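Local coordinates for protein RTX toxin RtxA (Vibrio vulnificus MO6-24/O, PDB 6IMP) that probably acts as a hydrolase, forming the alpha/beta hydrolase effector domain of a secreted multifunctional toxin linked to virulence, at residues A[59-63]-A[64-68]; A[48-52]-A[53-57]; A[188-191]-A[192-196]. All coordinates share one frame; numbering follows the deposited sequence.

Contact 1 of 3, residues A[59-63]-A[64-68]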
loop_
_atom_site.group_PDB
_atom_site.type_symbol
_atom_site.label_atom_id
_atom_site.label_comp_id
_atom_site.label_asym_id
_atom_site.label_seq_id
_atom_site.Cartn_x
_atom_site.Cartn_y
_atom_site.Cartn_z
ATOM N N ASP A 59 -6.250 -20.715 1.514
ATOM C CA ASP A 59 -6.689 -21.916 0.796
ATOM C C ASP A 59 -8.162 -22.157 1.072
ATOM O O ASP A 59 -8.966 -22.324 0.148
ATOM C CB ASP A 59 -5.891 -23.142 1.256
ATOM C CG ASP A 59 -4.467 -23.135 0.759
ATOM O OD1 ASP A 59 -4.152 -22.329 -0.142
ATOM O OD2 ASP A 59 -3.660 -23.942 1.270
ATOM N N HIS A 60 -8.510 -22.170 2.355
ATOM C CA HIS A 60 -9.901 -22.235 2.753
ATOM C C HIS A 60 -10.722 -21.186 1.988
ATOM O O HIS A 60 -11.662 -21.532 1.289
ATOM C CB HIS A 60 -10.048 -22.067 4.271
ATOM C CG HIS A 60 -11.371 -22.534 4.805
ATOM N ND1 HIS A 60 -11.653 -23.866 5.044
ATOM C CD2 HIS A 60 -12.489 -21.848 5.144
ATOM C CE1 HIS A 60 -12.888 -23.978 5.502
ATOM N NE2 HIS A 60 -13.417 -22.768 5.573
ATOM N N ALA A 61 -10.313 -19.925 2.046
ATOM C CA ALA A 61 -11.083 -18.856 1.400
ATOM C C ALA A 61 -11.431 -19.181 -0.058
ATOM O O ALA A 61 -12.580 -19.016 -0.468
ATOM C CB ALA A 61 -10.348 -17.531 1.489
ATOM N N VAL A 62 -10.450 -19.660 -0.828
ATOM C CA VAL A 62 -10.700 -20.036 -2.229
ATOM C C VAL A 62 -11.705 -21.184 -2.345
ATOM O O VAL A 62 -12.607 -21.128 -3.184
ATOM C CB VAL A 62 -9.410 -20.349 -3.047
ATOM C CG1 VAL A 62 -8.485 -19.146 -3.078
ATOM C CG2 VAL A 62 -8.666 -21.564 -2.519
ATOM N N GLU A 63 -11.588 -22.179 -1.463
ATOM C CA GLU A 63 -12.475 -23.356 -1.478
ATOM C C GLU A 63 -13.942 -23.008 -1.180
ATOM O O GLU A 63 -14.848 -23.548 -1.812
ATOM C CB GLU A 63 -11.973 -24.438 -0.513
ATOM C CG GLU A 63 -10.681 -25.103 -0.970
ATOM C CD GLU A 63 -10.290 -26.305 -0.125
ATOM O OE1 GLU A 63 -9.393 -26.164 0.739
ATOM O OE2 GLU A 63 -10.869 -27.396 -0.338
ATOM N N ASN A 64 -14.165 -22.080 -0.250
ATOM C CA ASN A 64 -15.513 -21.528 -0.002
ATOM C C ASN A 64 -16.029 -20.596 -1.127
ATOM O O ASN A 64 -17.181 -20.172 -1.090
ATOM C CB ASN A 64 -15.548 -20.744 1.327
ATOM C CG ASN A 64 -15.263 -21.615 2.548
ATOM O OD1 ASN A 64 -14.795 -22.751 2.430
ATOM N ND2 ASN A 64 -15.524 -21.062 3.737
ATOM N N GLY A 65 -15.168 -20.231 -2.077
ATOM C CA GLY A 65 -15.487 -19.171 -3.044
ATOM C C GLY A 65 -15.621 -17.804 -2.389
ATOM O O GLY A 65 -16.357 -16.937 -2.878
ATOM N N GLU A 66 -14.925 -17.630 -1.263
ATOM C CA GLU A 66 -14.815 -16.334 -0.583
ATOM C C GLU A 66 -13.782 -15.442 -1.294
ATOM O O GLU A 66 -13.979 -14.234 -1.431
ATOM C CB GLU A 66 -14.420 -16.528 0.894
ATOM C CG GLU A 66 -15.540 -17.036 1.797
ATOM C CD GLU A 66 -15.082 -17.275 3.237
ATOM O OE1 GLU A 66 -14.269 -18.202 3.469
ATOM O OE2 GLU A 66 -15.546 -16.545 4.144
ATOM N N SER A 67 -12.686 -16.045 -1.745
ATOM C CA SER A 67 -11.622 -15.309 -2.424
ATOM C C SER A 67 -11.050 -16.127 -3.585
ATOM O O SER A 67 -11.077 -17.350 -3.552
ATOM C CB SER A 67 -10.515 -14.960 -1.426
ATOM O OG SER A 67 -11.053 -14.389 -0.243
ATOM N N GLN A 68 -10.571 -15.444 -4.623
ATOM C CA GLN A 68 -9.844 -16.099 -5.717
ATOM C C GLN A 68 -8.438 -15.522 -5.881
ATOM O O GLN A 68 -8.249 -14.309 -5.814
ATOM C CB GLN A 68 -10.614 -15.985 -7.042
ATOM C CG GLN A 68 -10.903 -14.563 -7.513
ATOM C CD GLN A 68 -12.362 -14.172 -7.361
ATOM O OE1 GLN A 68 -13.013 -14.513 -6.373
ATOM N NE2 GLN A 68 -12.876 -13.432 -8.335
#
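His-60 and Asn-64, one helical turn apart, show how a helix end can be dressed by a ring and an amide that do not lie flat on each other. The amide oxygen OD1 of Asn-64 stands 3.4 Å above one face of the His-60 imidazole, offset toward the rim, and the two planes are turned 67° apart. His-60 carries its ring to this spot with CG anti to the backbone N (chi1 -162°), while the amide of Asn-64 folds back beside its own N. Oxygen and ring nitrogen are close, yet the angle between NE2 and OD1 is poor for a hydrogen bond.

The backbone supplies the hydrogen bonds. Asn-64 N reaches His-60 O at 3.0 Å, the last regular helical bond of the stretch. Ala-61 O then takes two donors, Glu-66 N at 2.8 Å and Ser-67 N at 3.2 Å, the second from above the carbonyl plane. Gly-65 N is hydrogen-bonded to Val-62 O at 2.9 Å. This bond and the one from Glu-66 N to Ala-61 O together make a Schellman motif, which the positive phi of Gly-65 allows. Ala-61 CB, which is buried, rests 3.7 Å from Ser-67 OG, and Val-62 CA offers a C-H to Ser-67 O.

The reversal joins helix 52-63 directly to strand 67-73, an outermost strand of the mixed sheet. Ser-67 OG is hydrogen-bonded to His-84 ND1, and Gln-68 OE1 to Gln-85 NE2, which ties the turn to the end of the antiparallel strand 78-84.

Contact 2 of 3, residues A[48-52]-A[53-57]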
loop_
_atom_site.group_PDB
_atom_site.type_symbol
_atom_site.label_atom_id
_atom_site.label_comp_id
_atom_site.label_asym_id
_atom_site.label_seq_id
_atom_site.Cartn_x
_atom_site.Cartn_y
_atom_site.Cartn_z
ATOM N N ARG A 48 8.928 -12.140 0.544
ATOM C CA ARG A 48 8.194 -13.135 -0.220
ATOM C C ARG A 48 7.459 -14.146 0.663
ATOM O O ARG A 48 6.487 -14.760 0.215
ATOM C CB ARG A 48 9.131 -13.844 -1.204
ATOM C CG ARG A 48 9.660 -12.925 -2.307
ATOM C CD ARG A 48 10.103 -13.722 -3.523
ATOM N NE ARG A 48 10.497 -12.906 -4.679
ATOM C CZ ARG A 48 9.655 -12.316 -5.530
ATOM N NH1 ARG A 48 8.336 -12.365 -5.339
ATOM N NH2 ARG A 48 10.132 -11.648 -6.573
ATOM N N LYS A 49 7.895 -14.278 1.916
ATOM C CA LYS A 49 7.370 -15.298 2.831
ATOM C C LYS A 49 5.862 -15.189 3.043
ATOM O O LYS A 49 5.319 -14.094 3.220
ATOM C CB LYS A 49 8.070 -15.213 4.180
ATOM C CG LYS A 49 7.579 -16.219 5.208
ATOM C CD LYS A 49 8.572 -16.342 6.363
ATOM C CE LYS A 49 8.276 -17.535 7.258
ATOM N NZ LYS A 49 8.449 -18.835 6.547
ATOM N N ILE A 50 5.202 -16.345 3.007
ATOM C CA ILE A 50 3.787 -16.457 3.358
ATOM C C ILE A 50 3.623 -17.573 4.395
ATOM O O ILE A 50 3.793 -18.754 4.086
ATOM C CB ILE A 50 2.906 -16.726 2.119
ATOM C CG1 ILE A 50 2.973 -15.531 1.163
ATOM C CG2 ILE A 50 1.456 -16.951 2.525
ATOM C CD1 ILE A 50 2.419 -15.808 -0.223
ATOM N N GLY A 51 3.300 -17.176 5.624
ATOM C CA GLY A 51 3.226 -18.090 6.761
ATOM C C GLY A 51 2.225 -19.211 6.555
ATOM O O GLY A 51 1.303 -19.107 5.736
ATOM N N GLU A 52 2.410 -20.291 7.304
ATOM C CA GLU A 52 1.614 -21.494 7.102
ATOM C C GLU A 52 0.138 -21.255 7.428
ATOM O O GLU A 52 -0.748 -21.636 6.662
ATOM C CB GLU A 52 2.160 -22.650 7.934
ATOM C CG GLU A 52 1.797 -24.012 7.365
ATOM C CD GLU A 52 2.772 -25.089 7.777
ATOM O OE1 GLU A 52 3.707 -25.374 6.996
ATOM O OE2 GLU A 52 2.615 -25.631 8.891
ATOM N N ILE A 53 -0.112 -20.608 8.558
ATOM C CA ILE A 53 -1.473 -20.283 8.971
ATOM C C ILE A 53 -2.125 -19.350 7.958
ATOM O O ILE A 53 -3.263 -19.560 7.543
ATOM C CB ILE A 53 -1.489 -19.620 10.362
ATOM C CG1 ILE A 53 -0.958 -20.600 11.422
ATOM C CG2 ILE A 53 -2.898 -19.147 10.729
ATOM C CD1 ILE A 53 -0.212 -19.931 12.555
ATOM N N THR A 54 -1.382 -18.325 7.559
ATOM C CA THR A 54 -1.876 -17.341 6.603
ATOM C C THR A 54 -2.331 -18.028 5.327
ATOM O O THR A 54 -3.383 -17.700 4.778
ATOM C CB THR A 54 -0.795 -16.297 6.257
ATOM O OG1 THR A 54 -0.154 -15.853 7.461
ATOM C CG2 THR A 54 -1.411 -15.095 5.540
ATOM N N GLN A 55 -1.540 -19.000 4.881
ATOM C CA GLN A 55 -1.806 -19.702 3.629
ATOM C C GLN A 55 -3.065 -20.552 3.771
ATOM O O GLN A 55 -3.992 -20.432 2.967
ATOM C CB GLN A 55 -0.595 -20.569 3.222
ATOM C CG GLN A 55 -0.646 -21.166 1.811
ATOM C CD GLN A 55 -1.103 -20.182 0.740
ATOM O OE1 GLN A 55 -0.286 -19.514 0.100
ATOM N NE2 GLN A 55 -2.418 -20.093 0.537
ATOM N N THR A 56 -3.118 -21.358 4.835
ATOM C CA THR A 56 -4.263 -22.239 5.093
ATOM C C THR A 56 -5.576 -21.435 5.117
ATOM O O THR A 56 -6.519 -21.761 4.389
ATOM C CB THR A 56 -4.093 -23.053 6.405
ATOM O OG1 THR A 56 -3.636 -22.196 7.452
ATOM C CG2 THR A 56 -3.085 -24.170 6.225
ATOM N N LEU A 57 -5.604 -20.348 5.887
ATOM C CA LEU A 57 -6.762 -19.447 5.895
ATOM C C LEU A 57 -7.156 -18.987 4.486
ATOM O O LEU A 57 -8.332 -18.718 4.219
ATOM C CB LEU A 57 -6.484 -18.215 6.753
ATOM C CG LEU A 57 -6.220 -18.388 8.248
ATOM C CD1 LEU A 57 -6.030 -17.003 8.865
ATOM C CD2 LEU A 57 -7.336 -19.155 8.946
#
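The flat amide of Gln-55 meets Ile-50 through its oxygen: OE1 lies 3.9 Å from the methyl CG2, and the two side chains run at a slant to each other. At the other end of the amide, NE2 is hydrogen-bonded to Tyr-82 OH, a bond that helps fix the rotation of the group. The side chain of Gln-55 reaches this place by leaving with CG anti to its own N (chi1 -170°) and then bending at chi2 (44°).

Between these residues the chain enters helix 52-63, with Gly-51 at the N-cap position. Its carbonyl oxygen receives Gln-55 N at 3.0 Å and starts the helical pattern, which Thr-56 N continues to Glu-52 O at 3.0 Å in a nearly straight bond. A carboxylate from helix 112-124 serves the same helix start: Glu-114 OE2 accepts from both Gly-51 N and Thr-54 OG1, and its negative charge probably suits the positive end of the helix dipole.

Thr-56 holds OG1 between its N and its carbonyl carbon (chi1 46°), which turns the hydroxyl back along the helix. There it lies 2.7 Å from Ile-53 O and 3.0 Å from Glu-52 O, and which of the two carbonyls takes its single proton is not settled.

Contact 3 of 3, residues A[188-191]-A[192-196]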
loop_
_atom_site.group_PDB
_atom_site.type_symbol
_atom_site.label_atom_id
_atom_site.label_comp_id
_atom_site.label_asym_id
_atom_site.label_seq_id
_atom_site.Cartn_x
_atom_site.Cartn_y
_atom_site.Cartn_z
ATOM N N ALA A 188 -3.715 7.800 -6.292
ATOM C CA ALA A 188 -4.854 8.698 -6.162
ATOM C C ALA A 188 -4.727 9.849 -7.163
ATOM O O ALA A 188 -5.687 10.194 -7.845
ATOM C CB ALA A 188 -4.966 9.227 -4.738
ATOM N N ARG A 189 -3.514 10.391 -7.280
ATOM C CA ARG A 189 -3.228 11.486 -8.208
ATOM C C ARG A 189 -3.498 11.048 -9.637
ATOM O O ARG A 189 -4.397 11.578 -10.303
ATOM C CB ARG A 189 -1.770 11.948 -8.068
ATOM C CG ARG A 189 -1.341 13.005 -9.073
ATOM C CD ARG A 189 -0.103 13.747 -8.594
ATOM N NE ARG A 189 1.115 12.933 -8.691
ATOM C CZ ARG A 189 2.258 13.187 -8.045
ATOM N NH1 ARG A 189 2.362 14.219 -7.215
ATOM N NH2 ARG A 189 3.298 12.380 -8.204
ATOM N N TYR A 190 -2.758 10.037 -10.077
ATOM C CA TYR A 190 -2.900 9.521 -11.426
ATOM C C TYR A 190 -4.369 9.252 -11.819
ATOM O O TYR A 190 -4.754 9.523 -12.951
ATOM C CB TYR A 190 -2.034 8.266 -11.615
ATOM C CG TYR A 190 -2.484 7.354 -12.729
ATOM C CD1 TYR A 190 -3.415 6.367 -12.492
ATOM C CD2 TYR A 190 -1.976 7.477 -14.010
ATOM C CE1 TYR A 190 -3.836 5.514 -13.500
ATOM C CE2 TYR A 190 -2.400 6.638 -15.033
ATOM C CZ TYR A 190 -3.329 5.654 -14.769
ATOM O OH TYR A 190 -3.764 4.799 -15.757
ATOM N N ALA A 191 -5.183 8.753 -10.890
ATOM C CA ALA A 191 -6.561 8.341 -11.223
ATOM C C ALA A 191 -7.462 9.530 -11.527
ATOM O O ALA A 191 -8.265 9.485 -12.461
ATOM C CB ALA A 191 -7.160 7.507 -10.108
ATOM N N ALA A 192 -7.326 10.587 -10.732
ATOM C CA ALA A 192 -8.095 11.815 -10.940
ATOM C C ALA A 192 -7.527 12.593 -12.116
ATOM O O ALA A 192 -8.259 13.231 -12.880
ATOM C CB ALA A 192 -8.073 12.669 -9.683
ATOM N N GLN A 193 -6.211 12.512 -12.257
ATOM C CA GLN A 193 -5.484 13.116 -13.375
ATOM C C GLN A 193 -5.711 12.449 -14.730
ATOM O O GLN A 193 -5.290 12.966 -15.756
ATOM C CB GLN A 193 -3.994 13.120 -13.050
ATOM C CG GLN A 193 -3.606 14.346 -12.255
ATOM C CD GLN A 193 -3.502 15.565 -13.143
ATOM O OE1 GLN A 193 -3.516 15.452 -14.376
ATOM N NE2 GLN A 193 -3.404 16.740 -12.530
ATOM N N ASN A 194 -6.366 11.300 -14.716
ATOM C CA ASN A 194 -6.649 10.535 -15.915
ATOM C C ASN A 194 -8.153 10.311 -15.975
ATOM O O ASN A 194 -8.634 9.353 -16.584
ATOM C CB ASN A 194 -5.898 9.199 -15.833
ATOM C CG ASN A 194 -6.131 8.310 -17.035
ATOM O OD1 ASN A 194 -6.186 7.087 -16.910
ATOM N ND2 ASN A 194 -6.268 8.916 -18.201
ATOM N N GLY A 195 -8.886 11.206 -15.312
ATOM C CA GLY A 195 -10.349 11.140 -15.210
ATOM C C GLY A 195 -10.916 9.776 -14.868
ATOM O O GLY A 195 -11.952 9.384 -15.404
ATOM N N GLN A 196 -10.226 9.051 -13.990
ATOM C CA GLN A 196 -10.777 7.835 -13.389
ATOM C C GLN A 196 -10.808 7.941 -11.851
ATOM O O GLN A 196 -10.666 6.934 -11.164
ATOM C CB GLN A 196 -9.978 6.579 -13.798
ATOM C CG GLN A 196 -9.394 6.544 -15.205
ATOM C CD GLN A 196 -8.778 5.182 -15.533
ATOM O OE1 GLN A 196 -9.404 4.141 -15.320
ATOM N NE2 GLN A 196 -7.542 5.185 -16.036
#
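The carbonyls of residues 188-191 meet the amides of 192-196 in a helix end that can be followed bond by bond. Ala-192 N reaches Ala-188 O at 3.3 Å, a weak link, whereas Gln-193 N closes on Arg-189 O at 2.8 Å and stays within the regular helical pattern. Beyond that the bonding changes. Ala-191 O becomes the acceptor for Gln-196 N, at a modelled distance too short to be reliable, and, weakly, for Asn-194 N at 3.5 Å. Ala-192 to Gly-195 form a type I beta turn, with a weak bond from Gly-195 N to Ala-192 O at 3.2 Å, and Gly-195 itself has positive phi (46°).

With CG anti to the backbone N in each, the side chains of Tyr-190 and Asn-194 lie alongside each other and point the same way, CB of Asn-194 over one face of the phenol ring and the ring and amide planes 43° apart. The Asn-194 oxygen OD1 lies 3.5 Å from Tyr-190 OH and also accepts from Gln-196 NE2, a bond whose modelled length is too short to be trusted. Gln-196 comes at a slant to the ring from beyond the turn, and its side chain also packs on Phe-158 and Val-162 of helix 147-164. The side chains of Arg-189 and Gln-193 lie side by side, with CG to CG 4.1 Å and their flat ends turned 75° apart. The guanidinium continues to Lys-241 O and Lys-244 O, which accept from NH1.

A Schellman motif thus ends helix 180-192, with Gly-195 as its C-prime residue. The helix begins at the last glycine of a GxSxG pattern consistent with the nucleophile elbow of alpha/beta hydrolases, and its far end here leads on toward the parallel strand 200-204.

Contacts 2 and 1 lie at the start and the finish of one helix, 52-63, with centres 14 Å apart, while contact 3 ends a different helix, its centre about 34 Å from that of contact 2, on the opposite side of the chain's centre. Contact 2 is a surface contact; the other two are partly buried. Both C-terminal ends use a glycine of positive phi and a Schellman motif, but contact 1 turns straight into an edge strand, whereas contact 3 runs into a loop before a strand well inside the sheet. At these C-terminal ends carbonyls receive backbone N-H groups; at the N-terminal end, in contact 2, N-H and hydroxyl donors turn to an acidic acceptor.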